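PDB 4HXF: peptidase S9 prolyl oligopeptidase catalytic domain-containing protein from Pyrococcus horikoshii, which probably cleaves peptides as a serine peptidase of the prolyl oligopeptidase family, working as a self-compartmentalizing hexamer that selects its substrates through multimerization. Local coordinates for residues 357-362 with 441-446; 370-373 with 377-380; 474-479 with 536-541. All coordinates share one frame; numbering follows the deposited sequence. Where two conformers were deposited one is given.

Contact 1: residues 357-362 with 441-446; sequences KSIDLE and ILNGIE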
ATOM      1  N   LYS A 357     -36.683 -53.253 -17.134  1.00 21.79           N
ATOM      2  CA  LYS A 357     -38.073 -53.066 -16.771  0.50 21.62           C
ATOM      3  C   LYS A 357     -38.165 -52.630 -15.308  1.00 21.21           C
ATOM      4  O   LYS A 357     -37.474 -53.110 -14.443  1.00 22.95           O
ATOM      5  CB  LYS A 357     -38.862 -54.337 -17.039  0.50 24.72           C
ATOM      6  CG  LYS A 357     -38.932 -54.714 -18.525  0.50 26.76           C
ATOM      7  CD  LYS A 357     -39.390 -56.136 -18.692  0.50 33.13           C
ATOM      8  CE  LYS A 357     -39.329 -56.543 -20.160  0.50 35.33           C
ATOM      9  NZ  LYS A 357     -38.339 -55.650 -20.837  0.50 39.26           N
ATOM     10  N   SER A 358     -39.102 -51.744 -15.059  1.00 20.00           N
ATOM     11  CA  SER A 358     -39.396 -51.322 -13.707  1.00 20.06           C
ATOM     12  C   SER A 358     -40.875 -51.060 -13.545  1.00 21.46           C
ATOM     13  O   SER A 358     -41.380 -50.045 -14.001  1.00 20.41           O
ATOM     14  CB  SER A 358     -38.592 -50.101 -13.378  1.00 18.36           C
ATOM     15  OG  SER A 358     -38.816 -49.787 -11.993  1.00 18.63           O
ATOM     16  N   ILE A 359     -41.520 -51.963 -12.824  1.00 23.35           N
ATOM     17  CA  ILE A 359     -42.954 -51.845 -12.482  1.00 24.21           C
ATOM     18  C   ILE A 359     -43.660 -51.965 -13.876  1.00 28.12           C
ATOM     19  O   ILE A 359     -43.520 -53.002 -14.561  1.00 37.56           O
ATOM     20  CB  ILE A 359     -43.319 -50.604 -11.611  1.00 24.86           C
ATOM     21  CG1 ILE A 359     -42.409 -50.519 -10.358  1.00 23.50           C
ATOM     22  CG2 ILE A 359     -44.825 -50.689 -11.167  1.00 27.00           C
ATOM     23  CD1 ILE A 359     -42.678 -49.251  -9.535  1.00 24.50           C
ATOM     24  N   ASP A 360     -44.262 -50.869 -14.304  1.00 26.83           N
ATOM     25  CA  ASP A 360     -45.004 -50.698 -15.530  1.00 29.69           C
ATOM     26  C   ASP A 360     -44.215 -50.109 -16.706  1.00 31.45           C
ATOM     27  O   ASP A 360     -44.753 -49.962 -17.736  1.00 27.81           O
ATOM     28  CB  ASP A 360     -46.287 -49.821 -15.247  1.00 29.00           C
ATOM     29  CG  ASP A 360     -45.996 -48.435 -14.622  1.00 33.74           C
ATOM     30  OD1 ASP A 360     -44.956 -48.258 -13.977  1.00 22.98           O
ATOM     31  OD2 ASP A 360     -46.866 -47.543 -14.746  1.00 34.77           O
ATOM     32  N   LEU A 361     -42.910 -49.808 -16.565  1.00 24.32           N
ATOM     33  CA  LEU A 361     -42.204 -49.085 -17.615  1.00 23.06           C
ATOM     34  C   LEU A 361     -40.956 -49.856 -18.019  1.00 22.75           C
ATOM     35  O   LEU A 361     -40.501 -50.694 -17.307  1.00 22.87           O
ATOM     36  CB  LEU A 361     -41.759 -47.736 -17.069  1.00 22.07           C
ATOM     37  CG  LEU A 361     -42.842 -46.678 -16.744  1.00 26.37           C
ATOM     38  CD1 LEU A 361     -42.279 -45.404 -16.163  1.00 23.04           C
ATOM     39  CD2 LEU A 361     -43.639 -46.456 -18.055  1.00 27.44           C
ATOM     40  N   GLU A 362     -40.438 -49.497 -19.170  1.00 22.42           N
ATOM     41  CA  GLU A 362     -39.077 -49.882 -19.621  1.00 22.51           C
ATOM     42  C   GLU A 362     -38.229 -48.631 -19.651  1.00 20.11           C
ATOM     43  O   GLU A 362     -38.661 -47.592 -20.145  1.00 20.30           O
ATOM     44  CB  GLU A 362     -39.111 -50.632 -20.963  1.00 23.59           C
ATOM     45  CG  GLU A 362     -37.722 -51.164 -21.381  1.00 27.53           C
ATOM     46  CD  GLU A 362     -37.742 -52.014 -22.653  1.00 31.50           C
ATOM     47  OE1 GLU A 362     -37.147 -51.561 -23.663  1.00 34.39           O
ATOM     48  OE2 GLU A 362     -38.477 -53.020 -22.647  1.00 42.61           O
ATOM     49  N   ILE A 441     -34.530 -47.043  -9.701  1.00 15.05           N
ATOM     50  CA  ILE A 441     -33.081 -47.070  -9.437  1.00 16.21           C
ATOM     51  C   ILE A 441     -32.673 -48.493  -8.948  1.00 14.77           C
ATOM     52  O   ILE A 441     -31.808 -49.123  -9.551  1.00 16.01           O
ATOM     53  CB  ILE A 441     -32.671 -45.966  -8.461  1.00 16.18           C
ATOM     54  CG1 ILE A 441     -32.840 -44.605  -9.169  1.00 14.46           C
ATOM     55  CG2 ILE A 441     -31.206 -46.206  -8.028  1.00 15.80           C
ATOM     56  CD1 ILE A 441     -32.806 -43.453  -8.117  1.00 15.74           C
ATOM     57  N   LEU A 442     -33.438 -49.031  -7.988  1.00 15.87           N
ATOM     58  CA  LEU A 442     -33.196 -50.416  -7.548  1.00 17.15           C
ATOM     59  C   LEU A 442     -33.300 -51.459  -8.646  1.00 16.96           C
ATOM     60  O   LEU A 442     -32.459 -52.364  -8.782  1.00 18.36           O
ATOM     61  CB  LEU A 442     -34.078 -50.804  -6.390  1.00 15.82           C
ATOM     62  CG  LEU A 442     -33.952 -49.960  -5.124  1.00 17.60           C
ATOM     63  CD1 LEU A 442     -34.933 -50.486  -4.125  1.00 18.91           C
ATOM     64  CD2 LEU A 442     -32.508 -50.048  -4.536  1.00 18.47           C
ATOM     65  N   ASN A 443     -34.305 -51.288  -9.510  1.00 16.50           N
ATOM     66  CA  ASN A 443     -34.494 -52.244 -10.600  1.00 17.87           C
ATOM     67  C   ASN A 443     -33.377 -52.129 -11.664  1.00 17.13           C
ATOM     68  O   ASN A 443     -32.979 -53.137 -12.242  1.00 19.37           O
ATOM     69  CB  ASN A 443     -35.900 -52.036 -11.233  1.00 18.02           C
ATOM     70  CG  ASN A 443     -37.003 -52.628 -10.330  1.00 22.54           C
ATOM     71  OD1 ASN A 443     -36.765 -53.640  -9.660  1.00 23.09           O
ATOM     72  ND2 ASN A 443     -38.190 -52.034 -10.303  1.00 18.90           N
ATOM     73  N   GLY A 444     -32.882 -50.907 -11.876  1.00 16.59           N
ATOM     74  CA  GLY A 444     -31.765 -50.700 -12.760  1.00 15.75           C
ATOM     75  C   GLY A 444     -30.506 -51.337 -12.273  1.00 17.72           C
ATOM     76  O   GLY A 444     -29.766 -51.979 -13.009  1.00 16.77           O
ATOM     77  N   ILE A 445     -30.289 -51.177 -10.995  1.00 17.22           N
ATOM     78  CA  ILE A 445     -29.113 -51.797 -10.358  1.00 17.33           C
ATOM     79  C   ILE A 445     -29.212 -53.295 -10.466  1.00 17.81           C
ATOM     80  O   ILE A 445     -28.247 -53.962 -10.778  1.00 19.26           O
ATOM     81  CB  ILE A 445     -29.020 -51.401  -8.858  1.00 16.66           C
ATOM     82  CG1 ILE A 445     -28.788 -49.964  -8.694  1.00 16.81           C
ATOM     83  CG2 ILE A 445     -27.919 -52.249  -8.126  1.00 19.22           C
ATOM     84  CD1 ILE A 445     -28.982 -49.486  -7.260  1.00 15.36           C
ATOM     85  N   GLU A 446     -30.380 -53.898 -10.257  1.00 17.47           N
ATOM     86  CA  GLU A 446     -30.593 -55.321 -10.301  1.00 19.89           C
ATOM     87  C   GLU A 446     -30.313 -55.854 -11.687  1.00 18.79           C
ATOM     88  O   GLU A 446     -29.587 -56.867 -11.818  1.00 19.62           O
ATOM     89  CB  GLU A 446     -31.998 -55.679  -9.851  1.00 21.77           C
ATOM     90  CG  GLU A 446     -32.261 -57.144  -9.759  1.00 30.59           C
ATOM     91  CD  GLU A 446     -33.766 -57.466  -9.473  1.00 39.06           C
ATOM     92  OE1 GLU A 446     -34.013 -58.672  -9.206  1.00 54.27           O
ATOM     93  OE2 GLU A 446     -34.663 -56.556  -9.571  1.00 41.36           O
TER
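The carboxamide of Asn443 meets Ser358 edge-on: OG lies only 4° out of the amide plane, and ND2 donates to it over 2.9 Å in an almost straight bond (N-H...O 174°). Beyond ND2, nearly in the same plane, stands Ile359, whose CG1 is 4.5 Å from ND2 of Asn443. Well off the plane lies the carbonyl of Lys357, its O 4.2 Å from the amide carbon CG and 3.7 Å from CB of Asn443, a van der Waals neighbour. The amide is directed at the strand because its CG stands anti to the carbonyl carbon of Asn443 (chi1 -76°). On the facing side, the Ser358 hydroxyl, anti to its own backbone N, swings toward the helix, where the carboxylate of Asp440, one turn earlier, also hydrogen-bonds OG. The buried hydroxyl is thus gripped by two side chains of one helix. Replacing Asn443 with alanine removes the amide donor, which would probably cost the Ser358 hydroxyl one of these two side-chain partners, leaving it to Asp440, and open a gap beside the Lys357 carbonyl. Ser358 is also the first residue of a type II' turn ending at Leu361; the backbone bonds Ser358 N to Leu361 O (2.8 Å) and Leu361 N to Ser358 O (3.0 Å) close it. In the turn, Asp360 forms salt bridges with Arg416 and Arg428. From helix 436-451, Ile441 and Ile445 pack on strand 378-384. The whole is a two-residue beta hairpin, joining the antiparallel strands 352-358 and 361-368 at one margin of the alpha/beta-hydrolase sheet, with its bend pinned to a helix lying on that sheet.

Contact 2: residues 370-373 with 377-380; sequences PEIK and KAPV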
ATOM      1  N   PRO A 370     -14.777 -50.846 -15.206  1.00 19.08           N
ATOM      2  CA  PRO A 370     -13.369 -50.508 -15.049  1.00 18.46           C
ATOM      3  C   PRO A 370     -12.481 -51.617 -15.585  1.00 21.44           C
ATOM      4  O   PRO A 370     -12.958 -52.698 -15.948  1.00 22.54           O
ATOM      5  CB  PRO A 370     -13.242 -50.399 -13.523  1.00 18.85           C
ATOM      6  CG  PRO A 370     -14.132 -51.472 -13.045  1.00 19.51           C
ATOM      7  CD  PRO A 370     -15.345 -51.333 -13.930  1.00 17.32           C
ATOM      8  N   GLU A 371     -11.212 -51.299 -15.708  1.00 24.13           N
ATOM      9  CA  GLU A 371     -10.153 -52.263 -16.140  1.00 31.55           C
ATOM     10  C   GLU A 371     -10.062 -53.182 -14.952  1.00 33.31           C
ATOM     11  O   GLU A 371      -9.926 -52.777 -13.746  1.00 48.59           O
ATOM     12  CB  GLU A 371      -8.837 -51.517 -16.514  1.00 30.58           C
ATOM     13  N   ILE A 372     -10.583 -54.354 -15.197  1.00 33.90           N
ATOM     14  CA  ILE A 372     -10.371 -55.440 -14.346  1.00 33.62           C
ATOM     15  C   ILE A 372     -10.115 -56.644 -15.337  1.00 39.96           C
ATOM     16  O   ILE A 372     -10.517 -56.625 -16.563  1.00 40.41           O
ATOM     17  CB  ILE A 372     -11.507 -55.736 -13.318  1.00 32.56           C
ATOM     18  CG1 ILE A 372     -12.923 -55.598 -13.977  1.00 33.96           C
ATOM     19  CG2 ILE A 372     -11.312 -54.755 -12.150  1.00 43.20           C
ATOM     20  CD1 ILE A 372     -14.232 -55.916 -13.216  1.00 28.66           C
ATOM     21  N   LYS A 373      -9.486 -57.668 -14.782  1.00 38.34           N
ATOM     22  CA  LYS A 373      -9.223 -58.954 -15.542  1.00 45.50           C
ATOM     23  C   LYS A 373     -10.334 -59.969 -15.292  1.00 48.92           C
ATOM     24  O   LYS A 373     -11.106 -59.774 -14.367  1.00 41.08           O
ATOM     25  CB  LYS A 373      -7.841 -59.557 -15.186  1.00 49.32           C
ATOM     26  N   LYS A 377     -13.368 -59.178  -8.953  1.00 32.41           N
ATOM     27  CA  LYS A 377     -14.643 -58.363  -8.855  1.00 29.13           C
ATOM     28  C   LYS A 377     -14.359 -56.902  -8.517  1.00 28.37           C
ATOM     29  O   LYS A 377     -13.313 -56.605  -8.021  1.00 29.31           O
ATOM     30  CB  LYS A 377     -15.521 -58.820  -7.760  1.00 29.77           C
ATOM     31  CG  LYS A 377     -16.246 -60.109  -8.055  1.00 40.04           C
ATOM     32  CD  LYS A 377     -17.124 -60.490  -6.874  1.00 44.60           C
ATOM     33  CE  LYS A 377     -18.315 -61.243  -7.399  1.00 50.46           C
ATOM     34  NZ  LYS A 377     -19.100 -60.176  -8.058  1.00 40.55           N
ATOM     35  N   ALA A 378     -15.296 -55.994  -8.771  1.00 23.57           N
ATOM     36  CA  ALA A 378     -15.002 -54.603  -8.558  1.00 20.82           C
ATOM     37  C   ALA A 378     -16.175 -53.969  -7.841  1.00 18.66           C
ATOM     38  O   ALA A 378     -17.328 -54.314  -8.105  1.00 19.51           O
ATOM     39  CB  ALA A 378     -14.719 -53.817  -9.884  1.00 20.26           C
ATOM     40  N   PRO A 379     -15.870 -52.965  -6.986  1.00 16.69           N
ATOM     41  CA  PRO A 379     -16.935 -52.215  -6.330  1.00 16.97           C
ATOM     42  C   PRO A 379     -17.735 -51.363  -7.341  1.00 16.40           C
ATOM     43  O   PRO A 379     -17.269 -51.115  -8.480  1.00 16.69           O
ATOM     44  CB  PRO A 379     -16.212 -51.366  -5.277  1.00 18.39           C
ATOM     45  CG  PRO A 379     -14.857 -51.128  -5.936  1.00 17.82           C
ATOM     46  CD  PRO A 379     -14.553 -52.363  -6.740  1.00 17.21           C
ATOM     47  N   VAL A 380     -18.875 -50.856  -6.875  1.00 16.73           N
ATOM     48  CA  VAL A 380     -19.863 -50.187  -7.737  1.00 16.75           C
ATOM     49  C   VAL A 380     -20.253 -48.874  -7.092  1.00 16.19           C
ATOM     50  O   VAL A 380     -20.649 -48.888  -5.975  1.00 15.35           O
ATOM     51  CB  VAL A 380     -21.120 -51.096  -7.945  1.00 17.76           C
ATOM     52  CG1 VAL A 380     -22.135 -50.441  -8.892  1.00 17.99           C
ATOM     53  CG2 VAL A 380     -20.682 -52.529  -8.451  1.00 15.75           C
TER
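Ala378 sets its methyl against the groove between Pro370 and Ile372. Its CB lies 4.0 Å from CG of Pro370 and 4.0 Å from CD1 of Ile372, while CG2 of Ile372 adds a third touch on Ala378 CB at 4.2 Å. The two tips that receive the methyl are neighbours themselves, Pro370 CG standing 4.5 Å from Ile372 CD1, which makes a compact three-way apolar cluster. Ile372 presents two branches at once: CG1 is wedged between the backbone N and the carbonyl carbon (chi1 42°), and from there the chain runs on extended to CD1, leaving CG2 beside it to meet the same methyl. Pro370 and Ile372 can both face Ala378 because they are two residues apart in an extended run. The backbones stay well separated, the CA atoms of Ile372 and Ala378 being 7.5 Å apart, and the closeness is made by side chains alone.

Outside this cluster, the side chain of Tyr409 touches Pro370, Ile372 and Ala378 alike, and Gln454 touches Ile372. Ala378 is fixed by backbone bonds to Gln454 and Asp456, and Pro379 by one to Tyr409. The contact therefore sits at the start of strand 378-384, where the loop from strand 361-368 comes in over the beginning of strand 409-413, the strand that lies between those two in the sheet.

Contact 3: residues 474-479 with 536-541; sequences WALTQS and APLLLI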
ATOM      1  N   TRP A 474     -32.249 -41.007   1.097  1.00 12.62           N
ATOM      2  CA  TRP A 474     -33.415 -41.875   1.127  1.00 12.82           C
ATOM      3  C   TRP A 474     -33.035 -43.299   1.024  1.00 13.28           C
ATOM      4  O   TRP A 474     -33.431 -44.157   1.818  1.00 14.14           O
ATOM      5  CB  TRP A 474     -34.312 -41.472  -0.015  1.00 12.95           C
ATOM      6  CG  TRP A 474     -35.660 -42.182  -0.014  1.00 14.28           C
ATOM      7  CD1 TRP A 474     -36.084 -43.024  -0.985  1.00 12.15           C
ATOM      8  CD2 TRP A 474     -36.821 -41.972   0.878  1.00 12.83           C
ATOM      9  NE1 TRP A 474     -37.342 -43.470  -0.741  1.00 14.15           N
ATOM     10  CE2 TRP A 474     -37.859 -42.856   0.394  1.00 13.49           C
ATOM     11  CE3 TRP A 474     -37.058 -41.247   2.041  1.00 13.58           C
ATOM     12  CZ2 TRP A 474     -39.096 -42.876   0.941  1.00 14.98           C
ATOM     13  CZ3 TRP A 474     -38.288 -41.327   2.646  1.00 14.01           C
ATOM     14  CH2 TRP A 474     -39.306 -42.120   2.143  1.00 15.12           C
ATOM     15  N   ALA A 475     -32.150 -43.610   0.088  1.00 13.89           N
ATOM     16  CA  ALA A 475     -31.687 -44.963  -0.154  1.00 15.18           C
ATOM     17  C   ALA A 475     -31.048 -45.581   1.106  1.00 15.57           C
ATOM     18  O   ALA A 475     -31.294 -46.762   1.465  1.00 16.55           O
ATOM     19  CB  ALA A 475     -30.639 -44.958  -1.264  1.00 14.86           C
ATOM     20  N   LEU A 476     -30.301 -44.748   1.832  1.00 14.89           N
ATOM     21  CA  LEU A 476     -29.618 -45.302   3.024  1.00 15.86           C
ATOM     22  C   LEU A 476     -30.606 -45.508   4.152  1.00 14.86           C
ATOM     23  O   LEU A 476     -30.393 -46.322   5.057  1.00 14.53           O
ATOM     24  CB  LEU A 476     -28.503 -44.376   3.504  1.00 16.03           C
ATOM     25  CG  LEU A 476     -27.127 -44.672   2.918  1.00 19.38           C
ATOM     26  CD1 LEU A 476     -27.007 -45.010   1.464  1.00 19.09           C
ATOM     27  CD2 LEU A 476     -26.064 -43.685   3.508  1.00 16.36           C
ATOM     28  N   THR A 477     -31.739 -44.822   4.087  1.00 14.67           N
ATOM     29  CA  THR A 477     -32.791 -45.028   5.072  1.00 15.04           C
ATOM     30  C   THR A 477     -33.792 -46.114   4.699  1.00 15.55           C
ATOM     31  O   THR A 477     -34.511 -46.644   5.540  1.00 18.03           O
ATOM     32  CB  THR A 477     -33.650 -43.781   5.382  1.00 14.32           C
ATOM     33  OG1 THR A 477     -34.459 -43.431   4.266  1.00 15.06           O
ATOM     34  CG2 THR A 477     -32.856 -42.570   5.913  1.00 12.73           C
ATOM     35  N   GLN A 478     -33.834 -46.533   3.395  1.00 16.52           N
ATOM     36  CA  GLN A 478     -34.885 -47.438   2.960  1.00 17.50           C
ATOM     37  C   GLN A 478     -34.352 -48.779   2.456  1.00 21.33           C
ATOM     38  O   GLN A 478     -35.153 -49.679   2.207  1.00 21.41           O
ATOM     39  CB  GLN A 478     -35.642 -46.794   1.818  1.00 16.43           C
ATOM     40  CG  GLN A 478     -36.347 -45.472   2.163  1.00 17.38           C
ATOM     41  CD  GLN A 478     -37.333 -45.621   3.287  1.00 17.11           C
ATOM     42  OE1 GLN A 478     -38.087 -46.616   3.360  1.00 21.49           O
ATOM     43  NE2 GLN A 478     -37.390 -44.575   4.170  1.00 19.04           N
ATOM     44  N   SER A 479     -33.053 -48.937   2.303  1.00 19.73           N
ATOM     45  CA  SER A 479     -32.512 -50.152   1.754  1.00 20.77           C
ATOM     46  C   SER A 479     -31.276 -50.510   2.544  1.00 22.60           C
ATOM     47  O   SER A 479     -30.609 -49.623   3.110  1.00 26.02           O
ATOM     48  CB  SER A 479     -32.088 -49.875   0.340  1.00 19.25           C
ATOM     49  OG  SER A 479     -31.410 -50.919  -0.367  1.00 24.01           O
ATOM     50  N   ALA A 536     -25.096 -47.483   6.826  1.00 17.87           N
ATOM     51  CA  ALA A 536     -23.892 -47.293   6.031  1.00 16.82           C
ATOM     52  C   ALA A 536     -23.251 -45.971   6.319  1.00 16.32           C
ATOM     53  O   ALA A 536     -23.963 -44.982   6.488  1.00 16.16           O
ATOM     54  CB  ALA A 536     -24.266 -47.325   4.516  1.00 17.95           C
ATOM     55  N   PRO A 537     -21.928 -45.909   6.338  1.00 15.69           N
ATOM     56  CA  PRO A 537     -21.280 -44.589   6.491  1.00 16.06           C
ATOM     57  C   PRO A 537     -21.663 -43.595   5.402  1.00 16.01           C
ATOM     58  O   PRO A 537     -21.777 -43.977   4.202  1.00 15.95           O
ATOM     59  CB  PRO A 537     -19.780 -44.880   6.424  1.00 16.16           C
ATOM     60  CG  PRO A 537     -19.718 -46.286   5.938  1.00 22.02           C
ATOM     61  CD  PRO A 537     -20.965 -46.999   6.218  1.00 18.23           C
ATOM     62  N   LEU A 538     -21.864 -42.374   5.827  1.00 16.11           N
ATOM     63  CA  LEU A 538     -22.365 -41.316   4.949  1.00 15.77           C
ATOM     64  C   LEU A 538     -21.495 -40.053   5.090  1.00 14.76           C
ATOM     65  O   LEU A 538     -21.159 -39.615   6.154  1.00 14.94           O
ATOM     66  CB  LEU A 538     -23.802 -40.981   5.340  1.00 15.13           C
ATOM     67  CG  LEU A 538     -24.412 -39.768   4.625  1.00 14.79           C
ATOM     68  CD1 LEU A 538     -24.607 -39.985   3.087  1.00 13.93           C
ATOM     69  CD2 LEU A 538     -25.781 -39.479   5.325  1.00 15.93           C
ATOM     70  N   LEU A 539     -21.126 -39.494   3.964  1.00 13.13           N
ATOM     71  CA  LEU A 539     -20.492 -38.168   3.853  1.00 13.17           C
ATOM     72  C   LEU A 539     -21.502 -37.258   3.285  1.00 13.77           C
ATOM     73  O   LEU A 539     -22.063 -37.493   2.166  1.00 13.44           O
ATOM     74  CB  LEU A 539     -19.258 -38.193   2.932  1.00 14.01           C
ATOM     75  CG  LEU A 539     -18.623 -36.832   2.703  1.00 14.72           C
ATOM     76  CD1 LEU A 539     -18.094 -36.116   3.974  1.00 15.54           C
ATOM     77  CD2 LEU A 539     -17.524 -37.058   1.625  1.00 13.89           C
ATOM     78  N   LEU A 540     -21.778 -36.205   4.030  1.00 13.53           N
ATOM     79  CA  LEU A 540     -22.628 -35.089   3.587  1.00 11.97           C
ATOM     80  C   LEU A 540     -21.744 -33.940   3.146  1.00 11.61           C
ATOM     81  O   LEU A 540     -20.739 -33.576   3.811  1.00 13.96           O
ATOM     82  CB  LEU A 540     -23.588 -34.627   4.722  1.00 12.08           C
ATOM     83  CG  LEU A 540     -24.716 -35.605   4.987  1.00 12.04           C
ATOM     84  CD1 LEU A 540     -25.217 -35.441   6.473  1.00 14.48           C
ATOM     85  CD2 LEU A 540     -25.856 -35.420   3.915  1.00 12.00           C
ATOM     86  N   ILE A 541     -22.023 -33.398   1.928  1.00 12.39           N
ATOM     87  CA  ILE A 541     -21.302 -32.244   1.421  1.00 12.98           C
ATOM     88  C   ILE A 541     -22.321 -31.171   1.224  1.00 13.86           C
ATOM     89  O   ILE A 541     -23.390 -31.417   0.605  1.00 13.37           O
ATOM     90  CB  ILE A 541     -20.619 -32.585   0.069  1.00 14.09           C
ATOM     91  CG1 ILE A 541     -19.524 -33.608   0.266  1.00 14.48           C
ATOM     92  CG2 ILE A 541     -20.013 -31.285  -0.525  1.00 15.15           C
ATOM     93  CD1 ILE A 541     -18.804 -34.194  -0.946  1.00 14.44           C
TER
HETATM   94  O   HOH W   1     -27.856 -47.472   5.379  1.00 15.44           O
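Helix 467-478, which follows the inhibitor-contacting Ser466 and a turn consistent with a nucleophile elbow, ends here against the start of strand 538-543. One methyl carries the packing: CD2 of Leu476 lies 4.0 Å from CB of Leu538 and stands 4.2 Å from CB of Ala536. It also rests 3.9 Å from the carbonyl O of Ala536. With CG anti to the backbone N (chi1 173°), Leu538 brings CD1 against the same Leu476 methyl, and its side chain also packs on Phe557 and Leu561 of helix 552-563. Polar backbone groups are joined by a water, which donates to Leu476 O at 2.8 Å and accepts from Ala536 N at 3.1 Å. The helix end has bonds of its own: Thr477 OG1 donates to Trp474 O at 2.8 Å, and Gln478 NE2 to Thr477 OG1 at 3.1 Å, with the hydroxyl O lying 29° out of the Gln478 amide plane. That amide chain lies over the indole of Trp474, with Gln478 CG 3.5 Å above the plane and over the ring centre. Leu539, next to Leu538 on the strand, packs on Phe133 of a second subunit. The contact packs the helix that follows the elbow-like turn onto a parallel strand of the central sheet, as in the alpha/beta-hydrolase fold.

From the N terminus, the seven four-stranded sheets of the beta-propeller come first and the chain then enters the mixed eight-stranded sheet. Contact 1 opens at the hairpin of its first two strands and closes at helix 436-451. Within that long loop lies contact 2, a short local closure of the loop after strand 361-368 onto the start of strand 378-384. Contact 3 follows in series, opening at the end of helix 467-478 and closing at strand 538-543; no loops cross. All three reach the same sheet: contact 1 at its antiparallel margin, contact 2 at strand 378-384, contact 3 at strand 538-543, next to the outermost strand 568-573. Their centres are 21 to 23 Å apart, and none touches another.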